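Local coordinates for malate dehydrogenase (PDB 1V9N), which catalyses the NAD-dependent, reversible oxidation of (S)-malate to oxaloacetate, working as a homodimer of the LDH2/MDH2 oxidoreductase family, at residues 172-177 / 298-303; 144-149 / 281-286; 8-13 / 339-344; 24-29 / 355-360; 154-159 / 227-232. One frame throughout, in Å; residues are numbered along the deposited sequence.

Interaction 1 (172-177 / 298-303)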
# COMPACT_ATOMS: atom_id res chain seq x y z
N LEU A 172 5.80 2.75 6.23
CA LEU A 172 5.99 4.14 5.86
C LEU A 172 6.19 4.95 7.12
O LEU A 172 5.40 4.86 8.07
CB LEU A 172 4.78 4.69 5.08
CG LEU A 172 4.97 6.14 4.58
CD1 LEU A 172 4.11 6.37 3.35
CD2 LEU A 172 4.62 7.15 5.68
N ALA A 173 7.26 5.73 7.14
CA ALA A 173 7.57 6.57 8.28
C ALA A 173 7.70 8.00 7.78
O ALA A 173 8.25 8.24 6.70
CB ALA A 173 8.87 6.12 8.93
N ALA A 174 7.17 8.94 8.54
CA ALA A 174 7.26 10.35 8.17
C ALA A 174 7.54 11.15 9.43
O ALA A 174 7.04 10.82 10.50
CB ALA A 174 5.95 10.81 7.54
N PRO A 175 8.37 12.20 9.33
CA PRO A 175 8.66 12.99 10.53
C PRO A 175 7.47 13.87 10.92
O PRO A 175 6.66 14.25 10.07
CB PRO A 175 9.88 13.81 10.10
CG PRO A 175 9.64 14.03 8.64
CD PRO A 175 9.14 12.68 8.17
N THR A 176 7.36 14.17 12.21
CA THR A 176 6.29 15.03 12.71
C THR A 176 6.90 16.02 13.69
O THR A 176 8.13 16.07 13.86
CB THR A 176 5.19 14.23 13.45
OG1 THR A 176 5.64 13.89 14.76
CG2 THR A 176 4.84 12.94 12.69
N LYS A 177 6.06 16.82 14.34
CA LYS A 177 6.54 17.78 15.33
C LYS A 177 7.09 17.00 16.53
O LYS A 177 7.92 17.50 17.27
CB LYS A 177 5.41 18.70 15.80
CG LYS A 177 4.78 19.56 14.70
CD LYS A 177 5.69 20.71 14.29
CE LYS A 177 5.91 21.69 15.44
NZ LYS A 177 4.63 22.25 15.97
N GLU A 298 4.28 20.55 10.75
CA GLU A 298 3.15 21.23 11.35
C GLU A 298 1.85 20.62 10.84
O GLU A 298 1.00 20.22 11.62
CB GLU A 298 3.19 22.72 11.02
CG GLU A 298 2.20 23.56 11.80
CD GLU A 298 2.45 23.50 13.30
OE1 GLU A 298 3.57 23.84 13.73
OE2 GLU A 298 1.52 23.11 14.04
N LYS A 299 1.71 20.54 9.52
CA LYS A 299 0.49 20.00 8.94
C LYS A 299 0.17 18.55 9.30
O LYS A 299 -0.98 18.23 9.61
CB LYS A 299 0.52 20.16 7.42
CG LYS A 299 0.46 21.61 6.97
CD LYS A 299 -0.77 22.30 7.53
CE LYS A 299 -0.86 23.74 7.04
NZ LYS A 299 -2.09 24.40 7.58
N ILE A 300 1.17 17.67 9.27
CA ILE A 300 0.90 16.27 9.59
C ILE A 300 0.54 16.09 11.06
O ILE A 300 -0.33 15.29 11.40
CB ILE A 300 2.09 15.35 9.22
CG1 ILE A 300 1.62 13.89 9.22
CG2 ILE A 300 3.24 15.53 10.21
CD1 ILE A 300 2.66 12.89 8.72
N SER A 301 1.20 16.84 11.94
CA SER A 301 0.92 16.76 13.37
C SER A 301 -0.48 17.29 13.66
O SER A 301 -1.15 16.80 14.57
CB SER A 301 1.95 17.56 14.18
OG SER A 301 3.18 16.88 14.25
N GLN A 302 -0.91 18.28 12.90
CA GLN A 302 -2.25 18.84 13.08
C GLN A 302 -3.28 17.80 12.64
O GLN A 302 -4.35 17.67 13.24
CB GLN A 302 -2.42 20.12 12.27
CG GLN A 302 -1.42 21.21 12.64
CD GLN A 302 -1.84 22.60 12.18
OE1 GLN A 302 -2.31 22.79 11.06
NE2 GLN A 302 -1.66 23.59 13.06
N MSE A 303 -2.95 17.05 11.59
CA MSE A 303 -3.85 16.01 11.10
C MSE A 303 -3.95 14.91 12.16
O MSE A 303 -5.04 14.44 12.47
CB MSE A 303 -3.32 15.40 9.80
CG MSE A 303 -4.08 14.17 9.33
SE MSE A 303 -3.34 13.35 7.72
CE MSE A 303 -1.96 12.25 8.53
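Ser-301 holds OG anti to its carbonyl carbon (chi1 -75°), which presents the hydroxyl to the turn of chain leaving strand 170-174. There the oxygen accepts the backbone N-H of Lys-177 in a nearly straight bond, N to OG 2.9 Å. The Lys-177 side chain is bent at chi2, chi3 and chi4, so it curls back along the helix; its CG passes Ser-301 CB at 3.5 Å, and its ammonium ends beside Glu-298. Glu-298 starts off away from the loop, but a bend at chi2 (61°) swings its carboxylate round into a salt bridge, Lys-177 NZ to Glu-298 OE1 2.9 Å, with the nitrogen above the carboxylate plane. An alanine at Glu-298 would remove that carboxylate and would probably let the lysine tail, which lies at an exposed margin, wander. Deeper in, the contact turns apolar: Ile-300 lays CG2 against Thr-176 CG2 at 3.9 Å, the two chains crossing at about a right angle, and reaches CD1 to Ala-174 CB. Thr-176 OG1 turns instead to Lys-179 O and Asp-178 N. Strand 170-174, flanked in its sheet by strands 144-149 and 181-185, is thus tied at its end to helix 293-308, whose Ile-300 also packs on Ile-254 of the second subunit.

Interaction 2 (144-149 / 281-286). With NDP (NADPH dihydro-nicotinamide-adenine-dinucleotide phosphate), chain B.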
# COMPACT_ATOMS: atom_id res chain seq x y z
N ILE A 144 10.54 11.13 4.07
CA ILE A 144 9.54 10.07 4.11
C ILE A 144 10.25 8.78 3.69
O ILE A 144 10.95 8.74 2.68
CB ILE A 144 8.38 10.32 3.13
CG1 ILE A 144 7.60 11.57 3.57
CG2 ILE A 144 7.47 9.08 3.07
CD1 ILE A 144 6.49 11.97 2.63
N GLY A 145 10.07 7.73 4.48
CA GLY A 145 10.70 6.47 4.15
C GLY A 145 9.67 5.38 3.96
O GLY A 145 8.71 5.27 4.73
N ILE A 146 9.87 4.60 2.91
CA ILE A 146 8.99 3.47 2.61
C ILE A 146 9.85 2.23 2.42
O ILE A 146 10.87 2.28 1.72
CB ILE A 146 8.18 3.69 1.31
CG1 ILE A 146 7.17 4.82 1.51
CG2 ILE A 146 7.48 2.39 0.92
CD1 ILE A 146 6.48 5.24 0.23
N SER A 147 9.45 1.14 3.06
CA SER A 147 10.19 -0.11 2.93
C SER A 147 9.24 -1.29 2.84
O SER A 147 8.20 -1.31 3.49
CB SER A 147 11.15 -0.31 4.09
OG SER A 147 11.94 -1.46 3.85
N MSE A 148 9.61 -2.27 2.03
CA MSE A 148 8.83 -3.48 1.84
C MSE A 148 9.81 -4.62 1.65
O MSE A 148 10.99 -4.40 1.34
CB MSE A 148 7.98 -3.40 0.56
CG MSE A 148 7.01 -2.25 0.47
SE MSE A 148 6.26 -2.18 -1.34
CE MSE A 148 5.65 -0.34 -1.31
N THR A 149 9.31 -5.84 1.83
CA THR A 149 10.12 -7.04 1.67
C THR A 149 9.18 -8.22 1.42
O THR A 149 8.06 -8.25 1.94
CB THR A 149 10.96 -7.34 2.93
OG1 THR A 149 11.78 -8.49 2.69
CG2 THR A 149 10.06 -7.62 4.13
N PHE A 281 12.46 -3.54 -1.01
CA PHE A 281 12.15 -2.32 -1.74
C PHE A 281 12.33 -1.16 -0.75
O PHE A 281 11.81 -1.21 0.36
CB PHE A 281 10.69 -2.33 -2.23
CG PHE A 281 10.25 -1.05 -2.89
CD1 PHE A 281 10.49 -0.82 -4.24
CD2 PHE A 281 9.62 -0.06 -2.15
CE1 PHE A 281 10.10 0.37 -4.85
CE2 PHE A 281 9.22 1.14 -2.75
CZ PHE A 281 9.46 1.35 -4.10
N PHE A 282 13.08 -0.14 -1.15
CA PHE A 282 13.31 1.02 -0.30
C PHE A 282 13.04 2.27 -1.12
O PHE A 282 13.48 2.39 -2.26
CB PHE A 282 14.76 1.05 0.21
CG PHE A 282 15.17 -0.21 0.92
CD1 PHE A 282 14.80 -0.43 2.25
CD2 PHE A 282 15.90 -1.19 0.26
CE1 PHE A 282 15.16 -1.61 2.90
CE2 PHE A 282 16.26 -2.38 0.90
CZ PHE A 282 15.89 -2.58 2.23
N MSE A 283 12.30 3.21 -0.53
CA MSE A 283 11.99 4.44 -1.21
C MSE A 283 12.03 5.61 -0.24
O MSE A 283 11.44 5.54 0.85
CB MSE A 283 10.61 4.36 -1.86
CG MSE A 283 10.23 5.61 -2.62
SE MSE A 283 8.45 5.42 -3.32
CE MSE A 283 7.66 7.05 -2.64
N VAL A 284 12.71 6.67 -0.63
CA VAL A 284 12.82 7.85 0.20
C VAL A 284 12.41 9.08 -0.58
O VAL A 284 12.77 9.24 -1.75
CB VAL A 284 14.28 8.05 0.70
CG1 VAL A 284 14.37 9.28 1.59
CG2 VAL A 284 14.73 6.82 1.45
N ILE A 285 11.65 9.94 0.06
CA ILE A 285 11.23 11.18 -0.56
C ILE A 285 11.77 12.29 0.32
O ILE A 285 11.44 12.36 1.50
CB ILE A 285 9.69 11.29 -0.65
CG1 ILE A 285 9.13 10.19 -1.56
CG2 ILE A 285 9.30 12.66 -1.19
CD1 ILE A 285 7.60 10.21 -1.67
N ASP A 286 12.63 13.14 -0.24
CA ASP A 286 13.17 14.24 0.54
C ASP A 286 12.12 15.34 0.59
O ASP A 286 11.95 16.11 -0.35
CB ASP A 286 14.46 14.79 -0.08
CG ASP A 286 15.06 15.94 0.72
OD1 ASP A 286 15.14 15.83 1.96
OD2 ASP A 286 15.44 16.95 0.11
PA NDP B . 0.34 -4.79 13.79
O1A NDP B . 0.98 -5.01 15.07
O2A NDP B . -1.07 -5.20 13.49
O5B NDP B . 0.51 -3.19 13.46
C5B NDP B . 0.01 -2.62 12.23
C4B NDP B . 0.38 -1.13 12.28
O4B NDP B . -0.78 -0.48 12.83
C3B NDP B . 1.54 -0.71 13.15
O3B NDP B . 2.25 0.36 12.46
C2B NDP B . 0.96 -0.22 14.43
O2B NDP B . 1.74 0.71 15.20
C1B NDP B . -0.37 0.27 13.97
N9A NDP B . -1.48 0.11 14.96
C8A NDP B . -1.74 -0.95 15.86
N7A NDP B . -2.83 -0.73 16.55
C5A NDP B . -3.33 0.47 16.12
C6A NDP B . -4.47 1.27 16.45
N6A NDP B . -5.34 0.84 17.38
N1A NDP B . -4.68 2.47 15.81
C2A NDP B . -3.79 2.91 14.85
N3A NDP B . -2.69 2.23 14.47
C4A NDP B . -2.51 1.00 15.15
O3 NDP B . 1.19 -5.31 12.58
PN NDP B . 1.71 -6.69 12.00
O1N NDP B . 1.12 -6.79 10.66
O2N NDP B . 1.27 -7.68 13.04
O5D NDP B . 3.28 -6.45 11.99
C5D NDP B . 4.24 -7.44 12.46
C4D NDP B . 5.71 -6.90 12.31
O4D NDP B . 6.44 -7.90 11.62
C3D NDP B . 5.91 -5.60 11.49
O3D NDP B . 6.87 -4.79 12.18
C2D NDP B . 6.36 -6.06 10.12
O2D NDP B . 7.16 -5.08 9.48
C1D NDP B . 7.10 -7.38 10.47
N1N NDP B . 7.06 -8.40 9.39
C2N NDP B . 8.31 -8.74 8.80
C3N NDP B . 8.28 -9.75 7.75
C7N NDP B . 9.54 -10.15 7.10
O7N NDP B . 9.60 -11.01 6.21
N7N NDP B . 10.71 -9.58 7.47
C4N NDP B . 7.03 -10.33 7.40
C5N NDP B . 5.82 -9.98 7.99
C6N NDP B . 5.83 -9.02 8.99
P2B NDP B . 2.61 0.37 16.45
O1X NDP B . 2.31 1.49 17.35
O2X NDP B . 4.05 0.33 16.07
O3X NDP B . 2.16 -0.97 17.04
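Two neighbouring strands of the mixed sheet, 144-149 and 281-285, run antiparallel at 172° with their axes 4.7 Å apart. Three hydrogen-bonded pairs, Ile-144 with Ile-285, Ile-146 with Met-283 and Met-148 with Phe-281, each close a ring of two N-H to O bonds, and CA-H groups of the intervening non-hydrogen-bonded pairs approach carbonyl oxygens of these pairs. All ten touching residues are buried, so the real contrast is between the two faces of the sheet. The face with Ile-144, Ile-146, Met-148, Phe-281, Met-283 and Ile-285 is densely filled. Met-148 (a selenomethionine) lies alongside Phe-281, its SE 4.8 Å from the ring centroid in an oblique Met-aromatic contact, while Ile-146 CG2 meets the edge of that ring. Across the dimer interface Met-283 packs on Met-283 of the second subunit. The other face is more thinly paired: Gly-145 brings no side chain to Val-284, which turns to helix 97-115, and Ser-147 OG bonds to Tyr-128 OH. At the C-terminal end of strand 144-149, Thr-149 joins the NADPH pocket with its methyl, CG2 lying 3.9 Å from NDP N7N of the nicotinamide carboxamide. The closest apolar side-chain contact joins two methyls, Ile-146 CD1 and Met-283 CE, 3.6 Å apart.

Interaction 3 (8-13 / 339-344)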
# COMPACT_ATOMS: atom_id res chain seq x y z
N ASP A 8 3.39 -11.40 31.92
CA ASP A 8 3.02 -11.96 33.22
C ASP A 8 4.24 -12.52 33.94
O ASP A 8 5.34 -11.95 33.85
CB ASP A 8 1.97 -13.05 33.04
CG ASP A 8 2.38 -14.10 32.03
OD1 ASP A 8 3.51 -14.62 32.14
OD2 ASP A 8 1.58 -14.42 31.13
N GLU A 9 4.06 -13.63 34.64
CA GLU A 9 5.14 -14.26 35.38
C GLU A 9 6.10 -14.99 34.43
O GLU A 9 7.30 -15.09 34.70
CB GLU A 9 4.60 -15.26 36.41
CG GLU A 9 4.01 -16.54 35.83
CD GLU A 9 2.56 -16.41 35.40
OE1 GLU A 9 2.23 -15.46 34.67
OE2 GLU A 9 1.75 -17.28 35.79
N ASN A 10 5.55 -15.49 33.33
CA ASN A 10 6.33 -16.22 32.33
C ASN A 10 7.31 -15.33 31.57
O ASN A 10 7.85 -15.75 30.54
CB ASN A 10 5.40 -16.91 31.33
CG ASN A 10 4.50 -17.93 31.98
OD1 ASN A 10 4.97 -18.88 32.61
ND2 ASN A 10 3.20 -17.74 31.84
N TYR A 11 7.53 -14.12 32.05
CA TYR A 11 8.44 -13.20 31.39
C TYR A 11 9.50 -12.65 32.34
O TYR A 11 9.25 -12.49 33.53
CB TYR A 11 7.68 -12.03 30.75
CG TYR A 11 6.91 -12.41 29.51
CD1 TYR A 11 5.77 -13.21 29.57
CD2 TYR A 11 7.33 -11.96 28.25
CE1 TYR A 11 5.07 -13.56 28.42
CE2 TYR A 11 6.64 -12.31 27.10
CZ TYR A 11 5.52 -13.11 27.19
OH TYR A 11 4.84 -13.46 26.04
N ILE A 12 10.67 -12.35 31.79
CA ILE A 12 11.78 -11.82 32.57
C ILE A 12 12.28 -10.50 31.98
O ILE A 12 12.61 -10.42 30.80
CB ILE A 12 12.98 -12.81 32.61
CG1 ILE A 12 12.53 -14.16 33.18
CG2 ILE A 12 14.10 -12.23 33.45
CD1 ILE A 12 11.69 -14.99 32.23
N ARG A 13 12.33 -9.47 32.81
CA ARG A 13 12.80 -8.17 32.37
C ARG A 13 14.31 -8.22 32.15
O ARG A 13 15.06 -8.64 33.03
CB ARG A 13 12.48 -7.10 33.42
CG ARG A 13 11.47 -6.06 32.96
CD ARG A 13 10.09 -6.66 32.77
NE ARG A 13 9.15 -5.69 32.21
CZ ARG A 13 7.85 -5.91 32.04
NH1 ARG A 13 7.32 -7.08 32.40
NH2 ARG A 13 7.08 -4.97 31.52
N PRO A 339 10.83 -7.26 28.41
CA PRO A 339 10.30 -8.55 28.85
C PRO A 339 10.52 -9.66 27.84
O PRO A 339 10.03 -9.59 26.71
CB PRO A 339 8.82 -8.25 29.06
CG PRO A 339 8.54 -7.26 27.98
CD PRO A 339 9.74 -6.33 28.07
N ILE A 340 11.26 -10.69 28.24
CA ILE A 340 11.54 -11.82 27.37
C ILE A 340 10.91 -13.08 27.96
O ILE A 340 11.14 -13.41 29.12
CB ILE A 340 13.06 -12.05 27.22
CG1 ILE A 340 13.71 -10.80 26.62
CG2 ILE A 340 13.32 -13.26 26.34
CD1 ILE A 340 15.21 -10.91 26.42
N TYR A 341 10.12 -13.76 27.14
CA TYR A 341 9.44 -14.98 27.56
C TYR A 341 10.42 -15.94 28.23
O TYR A 341 11.64 -15.83 28.05
CB TYR A 341 8.79 -15.64 26.35
CG TYR A 341 7.85 -16.78 26.67
CD1 TYR A 341 6.76 -16.60 27.53
CD2 TYR A 341 8.03 -18.04 26.10
CE1 TYR A 341 5.87 -17.64 27.80
CE2 TYR A 341 7.15 -19.09 26.37
CZ TYR A 341 6.07 -18.88 27.22
OH TYR A 341 5.20 -19.91 27.48
N ARG A 342 9.89 -16.88 29.01
CA ARG A 342 10.71 -17.86 29.72
C ARG A 342 11.45 -18.82 28.78
O ARG A 342 12.68 -18.90 28.82
CB ARG A 342 9.85 -18.66 30.70
CG ARG A 342 8.55 -19.20 30.10
CD ARG A 342 7.79 -20.11 31.07
NE ARG A 342 8.34 -21.46 31.14
CZ ARG A 342 9.45 -21.80 31.80
NH1 ARG A 342 10.14 -20.89 32.47
NH2 ARG A 342 9.87 -23.06 31.77
N LYS A 343 10.70 -19.54 27.96
CA LYS A 343 11.29 -20.50 27.03
C LYS A 343 12.28 -19.86 26.06
O LYS A 343 13.25 -20.50 25.65
CB LYS A 343 10.18 -21.21 26.24
CG LYS A 343 9.32 -22.13 27.08
CD LYS A 343 8.29 -22.85 26.22
CE LYS A 343 7.46 -23.82 27.04
NZ LYS A 343 6.45 -24.54 26.21
N VAL A 344 12.03 -18.61 25.69
CA VAL A 344 12.91 -17.90 24.77
C VAL A 344 14.23 -17.59 25.45
O VAL A 344 15.30 -17.73 24.85
CB VAL A 344 12.27 -16.59 24.27
CG1 VAL A 344 13.27 -15.80 23.43
CG2 VAL A 344 11.03 -16.90 23.45
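A small two-stranded antiparallel sheet joins the N-terminal strand 11-14 to strand 338-341, just ahead of helix 342-355. Its one hydrogen-bonded pair here is Ile-12 with Ile-340, whose two N-H to O bonds both measure 2.9 Å from N to O. Pro-339 gives up the most surface. Its CB sits 3.8 Å from Arg-13 NH1, over one face of the guanidinium, and also touches Tyr-11 CD2. Arg-13 bends at chi2 to lie alongside the proline ring, and its charge is met beyond the pair by Glu-3 in a salt bridge. Asn-10 comes next. An Asx turn, with Asp-8 OD1 accepting its backbone N-H, shapes the chain just before the strand. Asn-10 CB packs on Tyr-341 CE1 at 3.6 Å, and its side chain runs beside that of Arg-342. Tyr-11 is the third main contributor: CG is anti to its carbonyl carbon (chi1 -73°), and one ring face takes both the CA of Tyr-341, in a CH-pi contact, and the edge of the Tyr-341 ring. This edge-to-face pair has centroids 5.3 Å apart and planes at 62°. Tyr-11 OH is hydrogen-bonded to Glu-53. Tyr-341 is the N-cap residue, and at the helix start Asn-10 O receives a weak hydrogen bond from Arg-342 N, 2.8 Å away with an N-H to O angle of 122°.

Interaction 4 (24-29 / 355-360)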
# COMPACT_ATOMS: atom_id res chain seq x y z
N VAL A 24 25.28 -8.92 20.20
CA VAL A 24 26.56 -8.56 19.60
C VAL A 24 27.65 -9.57 19.94
O VAL A 24 28.51 -9.86 19.10
CB VAL A 24 27.00 -7.14 20.04
CG1 VAL A 24 28.41 -6.85 19.55
CG2 VAL A 24 26.03 -6.09 19.47
N ARG A 25 27.62 -10.11 21.16
CA ARG A 25 28.62 -11.10 21.58
C ARG A 25 28.50 -12.35 20.72
O ARG A 25 29.48 -12.85 20.17
CB ARG A 25 28.41 -11.51 23.04
CG ARG A 25 29.02 -10.59 24.07
CD ARG A 25 29.25 -11.34 25.38
NE ARG A 25 28.01 -11.74 26.03
CZ ARG A 25 27.14 -10.89 26.58
NH1 ARG A 25 27.39 -9.59 26.56
NH2 ARG A 25 26.04 -11.34 27.17
N VAL A 26 27.28 -12.87 20.62
CA VAL A 26 27.01 -14.07 19.85
C VAL A 26 27.41 -13.91 18.38
O VAL A 26 28.14 -14.74 17.83
CB VAL A 26 25.51 -14.43 19.90
CG1 VAL A 26 25.22 -15.63 19.00
CG2 VAL A 26 25.10 -14.74 21.33
N LEU A 27 26.95 -12.82 17.76
CA LEU A 27 27.24 -12.57 16.35
C LEU A 27 28.72 -12.39 16.04
O LEU A 27 29.21 -12.94 15.05
CB LEU A 27 26.44 -11.37 15.86
CG LEU A 27 24.91 -11.55 15.90
CD1 LEU A 27 24.24 -10.28 15.41
CD2 LEU A 27 24.50 -12.74 15.02
N THR A 28 29.44 -11.63 16.86
CA THR A 28 30.86 -11.43 16.61
C THR A 28 31.64 -12.72 16.84
O THR A 28 32.63 -12.98 16.17
CB THR A 28 31.45 -10.29 17.48
OG1 THR A 28 31.14 -10.51 18.86
CG2 THR A 28 30.88 -8.95 17.03
N LYS A 29 31.18 -13.54 17.78
CA LYS A 29 31.82 -14.83 18.07
C LYS A 29 31.69 -15.75 16.84
O LYS A 29 32.51 -16.63 16.62
CB LYS A 29 31.15 -15.50 19.27
CG LYS A 29 31.74 -16.86 19.67
CD LYS A 29 33.15 -16.71 20.20
CE LYS A 29 33.74 -18.06 20.60
NZ LYS A 29 35.13 -17.91 21.10
N VAL A 355 27.82 -21.45 21.28
CA VAL A 355 28.86 -20.63 20.66
C VAL A 355 29.98 -20.27 21.62
O VAL A 355 31.05 -19.84 21.20
CB VAL A 355 28.26 -19.33 20.06
CG1 VAL A 355 27.19 -19.68 19.05
CG2 VAL A 355 27.68 -18.46 21.17
N GLY A 356 29.73 -20.43 22.92
CA GLY A 356 30.76 -20.14 23.90
C GLY A 356 30.93 -18.70 24.35
O GLY A 356 32.04 -18.18 24.35
N VAL A 357 29.83 -18.05 24.74
CA VAL A 357 29.88 -16.67 25.23
C VAL A 357 28.97 -16.52 26.44
O VAL A 357 28.11 -17.37 26.69
CB VAL A 357 29.42 -15.63 24.16
CG1 VAL A 357 30.33 -15.70 22.94
CG2 VAL A 357 27.98 -15.88 23.76
N GLU A 358 29.15 -15.44 27.20
CA GLU A 358 28.32 -15.18 28.37
C GLU A 358 26.88 -14.99 27.91
O GLU A 358 26.62 -14.27 26.94
CB GLU A 358 28.79 -13.90 29.09
CG GLU A 358 28.05 -13.63 30.39
CD GLU A 358 28.24 -12.21 30.90
OE1 GLU A 358 29.40 -11.73 30.91
OE2 GLU A 358 27.24 -11.58 31.30
N GLY A 359 25.95 -15.63 28.60
CA GLY A 359 24.55 -15.52 28.24
C GLY A 359 23.86 -14.34 28.89
O GLY A 359 24.47 -13.29 29.10
N LEU A 360 22.58 -14.50 29.21
CA LEU A 360 21.80 -13.44 29.84
C LEU A 360 21.52 -13.74 31.31
O LEU A 360 21.86 -12.87 32.14
CB LEU A 360 20.48 -13.24 29.11
CG LEU A 360 20.55 -12.53 27.76
CD1 LEU A 360 19.16 -12.49 27.13
CD2 LEU A 360 21.09 -11.12 27.95
OXT LEU A 360 20.97 -14.82 31.59
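The guanidinium of Arg-25 meets the C-terminal tail edge-on: Glu-358 O lies in its plane, bonded by both NE and NH2 at 3.0 Å from each nitrogen, while Glu-358 OE2 stands over one face. That side-on grip puts two donors on one carbonyl oxygen, both above the carbonyl plane. The carboxylate is 4.3 Å from Arg-25 NH2, measured to OE2, too far for a salt bridge, so it probably contributes a general charge attraction. A Schellman motif ends helix 342-355 just before this tail, with Gly-356 at positive phi as its C-prime residue, and it turns the chain along helix 16-29. An alanine at Arg-25 would remove both bonds to Glu-358 O and would probably leave the tail less firmly fixed to the helix. Next to the arginine is an apolar patch: Val-26 CG2 meets Val-357 CG2 at 3.9 Å, the two side chains crossing at about a right angle, and Val-26 CG1 reaches Val-355. Val-26 also packs on Ile-351 of helix 342-355 and Val-64 of helix 60-69, so the patch continues inward from this surface contact. Lys-29 contributes its methylene chain, bent at chi2 and sliding past Val-357; its CG rests 3.7 Å from Val-357 CG1, and its CE comes within 3.3 Å of Val-355 O.

Interaction 5 (154-159 / 227-232)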
# COMPACT_ATOMS: atom_id res chain seq x y z
N LEU A 154 3.45 -18.18 2.86
CA LEU A 154 2.67 -18.48 4.06
C LEU A 154 1.20 -18.12 3.91
O LEU A 154 0.37 -18.55 4.71
CB LEU A 154 3.24 -17.71 5.26
CG LEU A 154 4.61 -18.06 5.83
CD1 LEU A 154 5.27 -16.82 6.41
CD2 LEU A 154 4.46 -19.13 6.90
N VAL A 155 0.88 -17.34 2.88
CA VAL A 155 -0.49 -16.89 2.66
C VAL A 155 -1.12 -17.48 1.40
O VAL A 155 -0.44 -17.71 0.40
CB VAL A 155 -0.55 -15.34 2.57
CG1 VAL A 155 -2.00 -14.85 2.53
CG2 VAL A 155 0.19 -14.73 3.75
N ALA A 156 -2.43 -17.72 1.47
CA ALA A 156 -3.15 -18.29 0.33
C ALA A 156 -3.88 -17.21 -0.46
O ALA A 156 -4.56 -16.35 0.10
CB ALA A 156 -4.16 -19.33 0.81
N PRO A 157 -3.74 -17.24 -1.79
CA PRO A 157 -4.41 -16.23 -2.62
C PRO A 157 -5.92 -16.40 -2.50
O PRO A 157 -6.41 -17.49 -2.19
CB PRO A 157 -3.89 -16.54 -4.02
CG PRO A 157 -3.69 -18.02 -3.98
CD PRO A 157 -3.04 -18.22 -2.63
N THR A 158 -6.65 -15.32 -2.76
CA THR A 158 -8.10 -15.34 -2.67
C THR A 158 -8.69 -16.38 -3.61
O THR A 158 -8.54 -16.30 -4.83
CB THR A 158 -8.69 -13.96 -3.01
OG1 THR A 158 -8.15 -12.98 -2.11
CG2 THR A 158 -10.21 -13.97 -2.87
N GLY A 159 -9.37 -17.37 -3.03
CA GLY A 159 -9.97 -18.42 -3.83
C GLY A 159 -9.13 -19.69 -3.84
O GLY A 159 -9.50 -20.68 -4.48
N GLY A 227 0.12 -27.89 7.27
CA GLY A 227 -0.42 -27.67 5.94
C GLY A 227 -1.43 -26.54 5.87
O GLY A 227 -2.15 -26.41 4.88
N GLY A 228 -1.49 -25.72 6.91
CA GLY A 228 -2.42 -24.60 6.92
C GLY A 228 -1.83 -23.39 6.23
O GLY A 228 -0.71 -23.43 5.74
N ALA A 229 -2.59 -22.29 6.20
CA ALA A 229 -2.13 -21.07 5.57
C ALA A 229 -2.78 -19.85 6.19
O ALA A 229 -3.90 -19.92 6.72
CB ALA A 229 -2.43 -21.11 4.07
N LEU A 230 -2.08 -18.72 6.15
CA LEU A 230 -2.60 -17.47 6.70
C LEU A 230 -3.55 -16.85 5.69
O LEU A 230 -3.52 -17.18 4.50
CB LEU A 230 -1.46 -16.50 7.00
CG LEU A 230 -0.49 -16.88 8.13
CD1 LEU A 230 0.70 -15.92 8.15
CD2 LEU A 230 -1.22 -16.84 9.46
N LEU A 231 -4.40 -15.95 6.17
CA LEU A 231 -5.37 -15.27 5.32
C LEU A 231 -4.86 -13.85 5.03
O LEU A 231 -4.21 -13.23 5.86
CB LEU A 231 -6.73 -15.21 6.03
CG LEU A 231 -7.96 -15.83 5.37
CD1 LEU A 231 -7.66 -17.23 4.86
CD2 LEU A 231 -9.10 -15.87 6.38
N PRO A 232 -5.14 -13.32 3.82
CA PRO A 232 -4.69 -11.97 3.48
C PRO A 232 -5.59 -10.93 4.13
O PRO A 232 -6.75 -11.22 4.43
CB PRO A 232 -4.81 -11.95 1.96
CG PRO A 232 -6.03 -12.79 1.74
CD PRO A 232 -5.80 -13.96 2.67
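Backbone hydrogen bonds come first. Leu-230 N donates a hydrogen bond to Leu-154 O at 2.8 Å in an almost straight line (170°), and Ala-156 N reaches Leu-230 O, a longer bond of 3.3 Å that arrives nearly along the C=O axis. Together they form a single bridge, Val-155 opposite Leu-230, between two segments that are neither helix nor regular strand. The CA-H of Val-155 also faces Leu-230 O. On its other side the 154-159 segment forms a classic beta bulge, Leu-154 and Val-155 both facing Leu-165.

The apolar contacts wrap round this bridge. Val-155 has CG1 anti to its backbone N (chi1 -172°), which lays that methyl 3.4 Å from Leu-230 O and 3.9 Å from Pro-232 CD; its CG2 meets Leu-230 CB, the two side chains crossing at about a right angle. Leu-154 CB touches Leu-230 CD1 at 4.2 Å, and the methyls of Ala-156 and Ala-229 meet tip to tip, CB to CB 4.1 Å. Pro-232 CD also sits 3.7 Å from Ala-156 O, a carbonyl that is hydrogen-bonded to a glycerol probably left by the crystallisation liquor.

The chemistry is therefore main-chain bonding flanked by aliphatic side chains and a proline ring, with no charge pairing between the segments. Such a join is likely to steady the path of the 154-159 loop, whose Thr-158 side chain lies about 4 Å from a bound NADPH at nearest atoms.

In the fold
Interactions 1 and 2 share the large mixed sheet: strands 170-174 and 144-149 are neighbours there, linked by a probable hydrogen bond from Ala-173 N to Gly-145 O, 2.8 Å. Interaction 2 is fully buried and relies on strand pairing and apolar packing, whereas interaction 1 runs from buried aliphatic groups out to a charged margin. Interaction 5, also buried, joins loops; like 1 and 2 it touches the second subunit. Interactions 3 and 4 tie the N-terminal region to the C-terminal one through consecutive elements, with nearest atoms about 4 Å apart. Interaction 3 is partly buried and rich in rings; interaction 4, at the surface, combines an arginine's grip on a carbonyl with a small valine patch.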